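Local atomic coordinates of 4-alpha-glucanotransferase (Aquifex aeolicus, PDB entry 1TZ7), a protein that belongs to the amylomaltase family of glucanotransferases and is built round a parallel beta/alpha barrel. Residues F300-E312 with N348-V362. Numbering follows the deposited sequence.
Sequences FDFLRLDHFRGFE and NPFIAEDLGFITDEV
Leu303 and Leu305 exchange four backbone bonds with Pro349, Ile351 and Glu353, which pair strands 302-305 and 350-352 in parallel: Leu303 N to Pro349 O, Ile351 N to Leu303 O, Leu305 N to Ile351 O (2.7 Å), and Glu353 N to Leu305 O. Past the strands, Glu353 bonds the backbone of His307 and Phe308 through both its side chain and its carbonyl. Its CG stands anti to the backbone N (chi1 -171°) and the chain bends at chi2, which turns the carboxylate back onto the other segment. There Glu353 OE2 accepts from His307 N at 2.8 Å, met from above the carboxylate plane, while OE1 takes Leu355 N and Glu353 O receives Phe308 N. One water links Arg309 N to Glu353 O. Charge is mixed here: Glu353 OE2 lies 3.5 Å from the like-charged Asp306 OD1, the two side chains side by side and pointing the same way, and the methylene CG of Glu353 covers one face of the Arg304 guanidinium.

The second polar cluster gathers round Arg309. Arg309 NE donates to Phe357 O at 2.8 Å, with NH1 bonding the same oxygen weakly; Arg309 NH2 forms a salt bridge with Glu312 OE2 (3.3 Å) and also bonds Ala313 O. A second water joins Arg309 NH1, Glu312 OE2 and Thr359 OG1, whereas Glu312 OE1 pairs with Lys331. Val362 CG2 lies over a face of the Arg309 guanidinium.

Apolar contacts complete the interface. Ala352 CB sits over one face of the Phe308 ring, a CH-pi contact 3.9 Å from the centroid, and Leu305 CD1 meets Phe350 CD1 at 3.8 Å.

These are neighbouring parallel strands of the (beta/alpha)8 barrel, and Asp306 and Glu353 directly follow their C-terminal ends, the end that carries the active site in this fold. Strand 302-305 lies between strands 350-352 and 222-227; helix 334-344 packs against Leu305 and Phe350, and helix 360-368 against Phe308 and Ala352.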
ATOM      1  N   PHE A 300      -1.202  10.978  -2.888  1.00 27.90           N
ATOM      2  CA  PHE A 300      -0.171  10.912  -1.854  1.00 25.13           C
ATOM      3  C   PHE A 300       0.906  11.966  -2.065  1.00 28.42           C
ATOM      4  O   PHE A 300       1.082  12.479  -3.167  1.00 25.09           O
ATOM      5  CB  PHE A 300       0.479   9.533  -1.839  1.00 28.65           C
ATOM      6  CG  PHE A 300      -0.499   8.402  -1.894  1.00 32.77           C
ATOM      7  CD1 PHE A 300      -0.488   7.510  -2.954  1.00 28.84           C
ATOM      8  CD2 PHE A 300      -1.432   8.224  -0.883  1.00 29.88           C
ATOM      9  CE1 PHE A 300      -1.391   6.461  -3.005  1.00 30.47           C
ATOM     10  CE2 PHE A 300      -2.334   7.179  -0.932  1.00 28.93           C
ATOM     11  CZ  PHE A 300      -2.313   6.297  -1.994  1.00 35.84           C
ATOM     12  N   ASP A 301       1.628  12.276  -0.995  1.00 29.81           N
ATOM     13  CA  ASP A 301       2.784  13.157  -1.069  1.00 27.95           C
ATOM     14  C   ASP A 301       4.057  12.365  -1.320  1.00 27.81           C
ATOM     15  O   ASP A 301       4.923  12.787  -2.092  1.00 31.22           O
ATOM     16  CB  ASP A 301       2.906  13.948   0.218  1.00 28.75           C
ATOM     17  CG  ASP A 301       1.693  14.779   0.489  1.00 30.58           C
ATOM     18  OD1 ASP A 301       0.804  14.310   1.236  1.00 27.54           O
ATOM     19  OD2 ASP A 301       1.523  15.908  -0.019  1.00 35.78           O
ATOM     20  N   PHE A 302       4.170  11.215  -0.669  1.00 30.70           N
ATOM     21  CA  PHE A 302       5.300  10.329  -0.881  1.00 25.95           C
ATOM     22  C   PHE A 302       4.853   8.960  -1.387  1.00 28.16           C
ATOM     23  O   PHE A 302       3.780   8.462  -1.026  1.00 29.82           O
ATOM     24  CB  PHE A 302       6.106  10.179   0.413  1.00 27.76           C
ATOM     25  CG  PHE A 302       6.770  11.466   0.869  1.00 26.74           C
ATOM     26  CD1 PHE A 302       8.007  11.842   0.361  1.00 32.16           C
ATOM     27  CD2 PHE A 302       6.154  12.289   1.797  1.00 30.84           C
ATOM     28  CE1 PHE A 302       8.621  13.025   0.776  1.00 29.65           C
ATOM     29  CE2 PHE A 302       6.762  13.473   2.215  1.00 28.50           C
ATOM     30  CZ  PHE A 302       8.000  13.836   1.700  1.00 34.87           C
ATOM     31  N   LEU A 303       5.683   8.359  -2.223  1.00 30.06           N
ATOM     32  CA  LEU A 303       5.404   7.059  -2.785  1.00 28.46           C
ATOM     33  C   LEU A 303       6.458   6.076  -2.341  1.00 31.90           C
ATOM     34  O   LEU A 303       7.612   6.155  -2.761  1.00 33.99           O
ATOM     35  CB  LEU A 303       5.383   7.138  -4.314  1.00 30.01           C
ATOM     36  CG  LEU A 303       4.522   8.247  -4.904  1.00 38.52           C
ATOM     37  CD1 LEU A 303       4.621   8.245  -6.422  1.00 40.02           C
ATOM     38  CD2 LEU A 303       3.078   8.102  -4.457  1.00 38.55           C
ATOM     39  N   ARG A 304       6.064   5.148  -1.479  1.00 31.66           N
ATOM     40  CA  ARG A 304       6.945   4.080  -1.049  1.00 33.23           C
ATOM     41  C   ARG A 304       7.037   3.024  -2.133  1.00 31.68           C
ATOM     42  O   ARG A 304       6.028   2.449  -2.536  1.00 35.90           O
ATOM     43  CB  ARG A 304       6.433   3.456   0.250  1.00 38.14           C
ATOM     44  CG  ARG A 304       7.504   2.731   1.046  1.00 50.43           C
ATOM     45  CD  ARG A 304       6.958   1.828   2.135  1.00 76.47           C
ATOM     46  NE  ARG A 304       6.782   0.457   1.667  1.00 66.40           N
ATOM     47  CZ  ARG A 304       6.540  -0.581   2.459  1.00 84.91           C
ATOM     48  NH1 ARG A 304       6.394  -1.794   1.935  1.00 73.11           N
ATOM     49  NH2 ARG A 304       6.440  -0.414   3.776  1.00 96.09           N
ATOM     50  N   LEU A 305       8.252   2.777  -2.610  1.00 29.57           N
ATOM     51  CA  LEU A 305       8.465   1.870  -3.721  1.00 31.32           C
ATOM     52  C   LEU A 305       8.712   0.457  -3.217  1.00 34.37           C
ATOM     53  O   LEU A 305       9.837   0.095  -2.825  1.00 30.26           O
ATOM     54  CB  LEU A 305       9.628   2.347  -4.583  1.00 30.62           C
ATOM     55  CG  LEU A 305       9.435   3.740  -5.219  1.00 34.31           C
ATOM     56  CD1 LEU A 305      10.689   4.171  -5.937  1.00 34.92           C
ATOM     57  CD2 LEU A 305       8.231   3.749  -6.181  1.00 39.29           C
ATOM     58  N   ASP A 306       7.648  -0.334  -3.217  1.00 30.27           N
ATOM     59  CA  ASP A 306       7.702  -1.726  -2.819  1.00 27.97           C
ATOM     60  C   ASP A 306       8.735  -2.510  -3.653  1.00 31.14           C
ATOM     61  O   ASP A 306       8.793  -2.376  -4.867  1.00 32.92           O
ATOM     62  CB  ASP A 306       6.311  -2.347  -2.978  1.00 34.81           C
ATOM     63  CG  ASP A 306       6.295  -3.823  -2.713  1.00 41.73           C
ATOM     64  OD1 ASP A 306       6.518  -4.223  -1.548  1.00 43.76           O
ATOM     65  OD2 ASP A 306       6.057  -4.670  -3.613  1.00 49.92           O
ATOM     66  N   HIS A 307       9.542  -3.321  -2.971  1.00 29.50           N
ATOM     67  CA  HIS A 307      10.579  -4.124  -3.619  1.00 23.74           C
ATOM     68  C   HIS A 307      11.484  -3.253  -4.523  1.00 27.13           C
ATOM     69  O   HIS A 307      11.696  -3.565  -5.705  1.00 31.09           O
ATOM     70  CB  HIS A 307       9.951  -5.271  -4.431  1.00 26.08           C
ATOM     71  CG  HIS A 307      10.929  -6.336  -4.806  1.00 23.71           C
ATOM     72  ND1 HIS A 307      11.802  -6.896  -3.896  1.00 27.26           N
ATOM     73  CD2 HIS A 307      11.189  -6.936  -5.994  1.00 26.60           C
ATOM     74  CE1 HIS A 307      12.551  -7.799  -4.504  1.00 24.62           C
ATOM     75  NE2 HIS A 307      12.199  -7.845  -5.777  1.00 27.29           N
ATOM     76  N   PHE A 308      12.011  -2.172  -3.950  1.00 28.26           N
ATOM     77  CA  PHE A 308      12.838  -1.219  -4.693  1.00 28.22           C
ATOM     78  C   PHE A 308      14.001  -1.908  -5.430  1.00 31.83           C
ATOM     79  O   PHE A 308      14.381  -1.493  -6.508  1.00 27.24           O
ATOM     80  CB  PHE A 308      13.393  -0.147  -3.748  1.00 28.94           C
ATOM     81  CG  PHE A 308      14.331   0.815  -4.411  1.00 22.82           C
ATOM     82  CD1 PHE A 308      13.845   1.934  -5.073  1.00 28.02           C
ATOM     83  CD2 PHE A 308      15.707   0.597  -4.388  1.00 32.14           C
ATOM     84  CE1 PHE A 308      14.708   2.823  -5.693  1.00 29.61           C
ATOM     85  CE2 PHE A 308      16.579   1.494  -5.014  1.00 29.64           C
ATOM     86  CZ  PHE A 308      16.076   2.601  -5.662  1.00 32.79           C
ATOM     87  N   ARG A 309      14.554  -2.958  -4.833  1.00 26.16           N
ATOM     88  CA  ARG A 309      15.724  -3.628  -5.401  1.00 26.74           C
ATOM     89  C   ARG A 309      15.422  -4.216  -6.794  1.00 24.13           C
ATOM     90  O   ARG A 309      16.333  -4.453  -7.587  1.00 27.32           O
ATOM     91  CB  ARG A 309      16.226  -4.728  -4.454  1.00 32.03           C
ATOM     92  CG  ARG A 309      15.382  -6.007  -4.463  1.00 32.44           C
ATOM     93  CD  ARG A 309      15.937  -7.109  -5.345  1.00 24.75           C
ATOM     94  NE  ARG A 309      17.298  -7.502  -4.952  1.00 31.28           N
ATOM     95  CZ  ARG A 309      18.394  -7.303  -5.703  1.00 27.71           C
ATOM     96  NH1 ARG A 309      19.578  -7.689  -5.258  1.00 40.81           N
ATOM     97  NH2 ARG A 309      18.302  -6.717  -6.893  1.00 34.12           N
ATOM     98  N   GLY A 310      14.138  -4.443  -7.078  1.00 26.11           N
ATOM     99  CA  GLY A 310      13.710  -4.927  -8.383  1.00 22.92           C
ATOM    100  C   GLY A 310      14.012  -3.973  -9.543  1.00 26.50           C
ATOM    101  O   GLY A 310      14.022  -4.386 -10.698  1.00 26.96           O
ATOM    102  N   PHE A 311      14.248  -2.697  -9.233  1.00 27.48           N
ATOM    103  CA  PHE A 311      14.589  -1.709 -10.262  1.00 26.91           C
ATOM    104  C   PHE A 311      16.054  -1.848 -10.695  1.00 28.22           C
ATOM    105  O   PHE A 311      16.436  -1.389 -11.768  1.00 28.51           O
ATOM    106  CB  PHE A 311      14.321  -0.292  -9.752  1.00 30.75           C
ATOM    107  CG  PHE A 311      12.857   0.008  -9.520  1.00 27.25           C
ATOM    108  CD1 PHE A 311      12.399   0.364  -8.258  1.00 29.85           C
ATOM    109  CD2 PHE A 311      11.942  -0.062 -10.565  1.00 30.11           C
ATOM    110  CE1 PHE A 311      11.055   0.640  -8.042  1.00 35.42           C
ATOM    111  CE2 PHE A 311      10.599   0.212 -10.348  1.00 29.65           C
ATOM    112  CZ  PHE A 311      10.159   0.565  -9.083  1.00 30.87           C
ATOM    113  N   GLU A 312      16.863  -2.488  -9.854  1.00 24.51           N
ATOM    114  CA  GLU A 312      18.242  -2.833 -10.218  1.00 25.85           C
ATOM    115  C   GLU A 312      18.305  -4.216 -10.860  1.00 25.90           C
ATOM    116  O   GLU A 312      18.924  -4.396 -11.900  1.00 25.49           O
ATOM    117  CB  GLU A 312      19.144  -2.794  -8.976  1.00 27.04           C
ATOM    118  CG  GLU A 312      20.638  -2.906  -9.284  1.00 32.12           C
ATOM    119  CD  GLU A 312      21.114  -4.352  -9.392  1.00 42.30           C
ATOM    120  OE1 GLU A 312      22.002  -4.632 -10.233  1.00 39.07           O
ATOM    121  OE2 GLU A 312      20.601  -5.205  -8.640  1.00 36.07           O
ATOM    122  N   ASN A 348      11.214  14.926  -5.697  1.00 28.46           N
ATOM    123  CA  ASN A 348      11.557  13.585  -5.173  1.00 29.74           C
ATOM    124  C   ASN A 348      10.593  13.064  -4.108  1.00 27.93           C
ATOM    125  O   ASN A 348      10.842  13.195  -2.905  1.00 29.21           O
ATOM    126  CB  ASN A 348      12.993  13.526  -4.657  1.00 28.92           C
ATOM    127  CG  ASN A 348      13.517  12.078  -4.549  1.00 26.11           C
ATOM    128  OD1 ASN A 348      12.743  11.115  -4.639  1.00 25.88           O
ATOM    129  ND2 ASN A 348      14.824  11.928  -4.360  1.00 29.99           N
ATOM    130  N   PRO A 349       9.499  12.464  -4.564  1.00 31.84           N
ATOM    131  CA  PRO A 349       8.492  11.895  -3.678  1.00 33.98           C
ATOM    132  C   PRO A 349       8.816  10.469  -3.230  1.00 28.12           C
ATOM    133  O   PRO A 349       8.038   9.885  -2.490  1.00 31.85           O
ATOM    134  CB  PRO A 349       7.238  11.893  -4.552  1.00 33.99           C
ATOM    135  CG  PRO A 349       7.755  11.652  -5.931  1.00 35.61           C
ATOM    136  CD  PRO A 349       9.131  12.307  -5.985  1.00 34.58           C
ATOM    137  N   PHE A 350       9.946   9.920  -3.677  1.00 30.23           N
ATOM    138  CA  PHE A 350      10.175   8.477  -3.584  1.00 28.99           C
ATOM    139  C   PHE A 350      10.798   8.065  -2.255  1.00 29.57           C
ATOM    140  O   PHE A 350      11.689   8.743  -1.726  1.00 25.78           O
ATOM    141  CB  PHE A 350      11.036   7.996  -4.743  1.00 31.36           C
ATOM    142  CG  PHE A 350      10.453   8.300  -6.088  1.00 30.93           C
ATOM    143  CD1 PHE A 350       9.272   7.695  -6.499  1.00 33.55           C
ATOM    144  CD2 PHE A 350      11.072   9.208  -6.944  1.00 35.37           C
ATOM    145  CE1 PHE A 350       8.721   7.984  -7.748  1.00 35.30           C
ATOM    146  CE2 PHE A 350      10.527   9.496  -8.181  1.00 45.72           C
ATOM    147  CZ  PHE A 350       9.348   8.879  -8.582  1.00 35.12           C
ATOM    148  N   ILE A 351      10.298   6.955  -1.713  1.00 28.67           N
ATOM    149  CA  ILE A 351      10.926   6.263  -0.602  1.00 28.47           C
ATOM    150  C   ILE A 351      11.163   4.820  -1.023  1.00 28.49           C
ATOM    151  O   ILE A 351      10.291   4.196  -1.606  1.00 31.63           O
ATOM    152  CB  ILE A 351       9.995   6.294   0.656  1.00 26.47           C
ATOM    153  CG1 ILE A 351       9.824   7.723   1.163  1.00 32.34           C
ATOM    154  CG2 ILE A 351      10.553   5.402   1.756  1.00 36.42           C
ATOM    155  CD1 ILE A 351       8.668   7.893   2.149  1.00 43.28           C
ATOM    156  N   ALA A 352      12.342   4.300  -0.732  1.00 25.98           N
ATOM    157  CA  ALA A 352      12.689   2.946  -1.125  1.00 29.06           C
ATOM    158  C   ALA A 352      12.370   1.964  -0.006  1.00 35.54           C
ATOM    159  O   ALA A 352      12.846   2.121   1.118  1.00 35.55           O
ATOM    160  CB  ALA A 352      14.161   2.864  -1.488  1.00 29.22           C
ATOM    161  N   GLU A 353      11.555   0.949  -0.320  1.00 39.60           N
ATOM    162  CA  GLU A 353      11.521  -0.276   0.469  1.00 37.64           C
ATOM    163  C   GLU A 353      12.690  -1.155   0.066  1.00 34.91           C
ATOM    164  O   GLU A 353      12.594  -1.960  -0.879  1.00 31.31           O
ATOM    165  CB  GLU A 353      10.202  -1.028   0.273  1.00 40.08           C
ATOM    166  CG  GLU A 353      10.010  -2.202   1.242  1.00 44.01           C
ATOM    167  CD  GLU A 353      10.466  -3.540   0.661  1.00 43.03           C
ATOM    168  OE1 GLU A 353      11.502  -4.076   1.121  1.00 48.55           O
ATOM    169  OE2 GLU A 353       9.788  -4.057  -0.246  1.00 46.54           O
ATOM    170  N   ASP A 354      13.797  -0.992   0.778  1.00 37.31           N
ATOM    171  CA  ASP A 354      15.051  -1.629   0.416  1.00 35.30           C
ATOM    172  C   ASP A 354      15.443  -2.627   1.485  1.00 37.67           C
ATOM    173  O   ASP A 354      16.612  -2.757   1.833  1.00 42.35           O
ATOM    174  CB  ASP A 354      16.160  -0.569   0.226  1.00 36.41           C
ATOM    175  CG  ASP A 354      16.352   0.308   1.452  1.00 39.71           C
ATOM    176  OD1 ASP A 354      17.367   1.030   1.517  1.00 36.02           O
ATOM    177  OD2 ASP A 354      15.545   0.337   2.399  1.00 34.33           O
ATOM    178  N   LEU A 355      14.448  -3.332   2.005  1.00 42.59           N
ATOM    179  CA  LEU A 355      14.676  -4.405   2.951  1.00 45.94           C
ATOM    180  C   LEU A 355      14.715  -5.744   2.202  1.00 53.24           C
ATOM    181  O   LEU A 355      13.836  -6.037   1.387  1.00 61.72           O
ATOM    182  CB  LEU A 355      13.556  -4.423   4.006  1.00 44.24           C
ATOM    183  CG  LEU A 355      13.188  -3.064   4.635  1.00 48.45           C
ATOM    184  CD1 LEU A 355      11.775  -3.097   5.226  1.00 52.96           C
ATOM    185  CD2 LEU A 355      14.198  -2.672   5.693  1.00 51.44           C
ATOM    186  N   GLY A 356      15.740  -6.544   2.471  1.00 49.64           N
ATOM    187  CA  GLY A 356      15.795  -7.908   1.970  1.00 57.83           C
ATOM    188  C   GLY A 356      16.400  -8.004   0.577  1.00 58.02           C
ATOM    189  O   GLY A 356      16.017  -7.260  -0.336  1.00 56.41           O
ATOM    190  N   PHE A 357      17.350  -8.929   0.417  1.00 49.66           N
ATOM    191  CA  PHE A 357      18.050  -9.124  -0.856  1.00 52.86           C
ATOM    192  C   PHE A 357      18.720  -7.837  -1.330  1.00 50.11           C
ATOM    193  O   PHE A 357      18.698  -7.519  -2.515  1.00 53.37           O
ATOM    194  CB  PHE A 357      17.081  -9.637  -1.935  1.00 54.57           C
ATOM    195  CG  PHE A 357      16.292 -10.841  -1.518  1.00 59.84           C
ATOM    196  CD1 PHE A 357      16.874 -12.104  -1.515  1.00 59.78           C
ATOM    197  CD2 PHE A 357      14.962 -10.717  -1.122  1.00 67.90           C
ATOM    198  CE1 PHE A 357      16.145 -13.221  -1.125  1.00 59.30           C
ATOM    199  CE2 PHE A 357      14.231 -11.832  -0.733  1.00 56.62           C
ATOM    200  CZ  PHE A 357      14.823 -13.083  -0.735  1.00 52.53           C
ATOM    201  N   ILE A 358      19.319  -7.102  -0.401  1.00 44.51           N
ATOM    202  CA  ILE A 358      19.999  -5.861  -0.746  1.00 46.36           C
ATOM    203  C   ILE A 358      21.475  -6.121  -1.069  1.00 44.29           C
ATOM    204  O   ILE A 358      22.170  -6.817  -0.333  1.00 36.56           O
ATOM    205  CB  ILE A 358      19.855  -4.811   0.402  1.00 49.46           C
ATOM    206  CG1 ILE A 358      20.391  -3.455  -0.050  1.00 45.75           C
ATOM    207  CG2 ILE A 358      20.578  -5.280   1.677  1.00 70.92           C
ATOM    208  CD1 ILE A 358      19.742  -2.288   0.646  1.00 75.42           C
ATOM    209  N   THR A 359      21.932  -5.567  -2.190  1.00 40.66           N
ATOM    210  CA  THR A 359      23.355  -5.546  -2.524  1.00 32.99           C
ATOM    211  C   THR A 359      23.843  -4.105  -2.628  1.00 33.33           C
ATOM    212  O   THR A 359      23.049  -3.163  -2.547  1.00 26.56           O
ATOM    213  CB  THR A 359      23.603  -6.263  -3.858  1.00 39.51           C
ATOM    214  OG1 THR A 359      22.860  -5.620  -4.901  1.00 36.04           O
ATOM    215  CG2 THR A 359      23.056  -7.697  -3.833  1.00 42.76           C
ATOM    216  N   ASP A 360      25.149  -3.940  -2.815  1.00 32.90           N
ATOM    217  CA  ASP A 360      25.747  -2.613  -2.968  1.00 32.23           C
ATOM    218  C   ASP A 360      25.300  -1.941  -4.274  1.00 31.74           C
ATOM    219  O   ASP A 360      25.220  -0.727  -4.347  1.00 28.28           O
ATOM    220  CB  ASP A 360      27.276  -2.709  -2.926  1.00 32.14           C
ATOM    221  CG  ASP A 360      27.817  -2.851  -1.508  1.00 32.14           C
ATOM    222  OD1 ASP A 360      29.008  -3.191  -1.358  1.00 26.17           O
ATOM    223  OD2 ASP A 360      27.123  -2.642  -0.489  1.00 27.72           O
ATOM    224  N   GLU A 361      25.016  -2.747  -5.298  1.00 24.36           N
ATOM    225  CA  GLU A 361      24.438  -2.232  -6.540  1.00 26.41           C
ATOM    226  C   GLU A 361      23.123  -1.531  -6.263  1.00 28.28           C
ATOM    227  O   GLU A 361      22.862  -0.462  -6.805  1.00 27.31           O
ATOM    228  CB  GLU A 361      24.206  -3.360  -7.540  1.00 25.40           C
ATOM    229  CG  GLU A 361      25.471  -4.011  -8.052  1.00 38.26           C
ATOM    230  CD  GLU A 361      25.616  -5.444  -7.585  1.00 59.57           C
ATOM    231  OE1 GLU A 361      25.732  -5.661  -6.358  1.00 50.17           O
ATOM    232  OE2 GLU A 361      25.613  -6.353  -8.444  1.00 63.98           O
ATOM    233  N   VAL A 362      22.297  -2.142  -5.412  1.00 28.57           N
ATOM    234  CA  VAL A 362      21.003  -1.569  -5.044  1.00 25.89           C
ATOM    235  C   VAL A 362      21.187  -0.298  -4.237  1.00 30.19           C
ATOM    236  O   VAL A 362      20.514   0.697  -4.484  1.00 28.55           O
ATOM    237  CB  VAL A 362      20.147  -2.570  -4.216  1.00 26.51           C
ATOM    238  CG1 VAL A 362      18.835  -1.920  -3.770  1.00 28.53           C
ATOM    239  CG2 VAL A 362      19.867  -3.833  -5.027  1.00 32.51           C
TER
HETATM  240  O   HOH W   1      13.862  -4.071  -2.128  1.00 51.50           O
HETATM  241  O   HOH W   2      21.968  -6.834  -7.189  1.00 55.76           O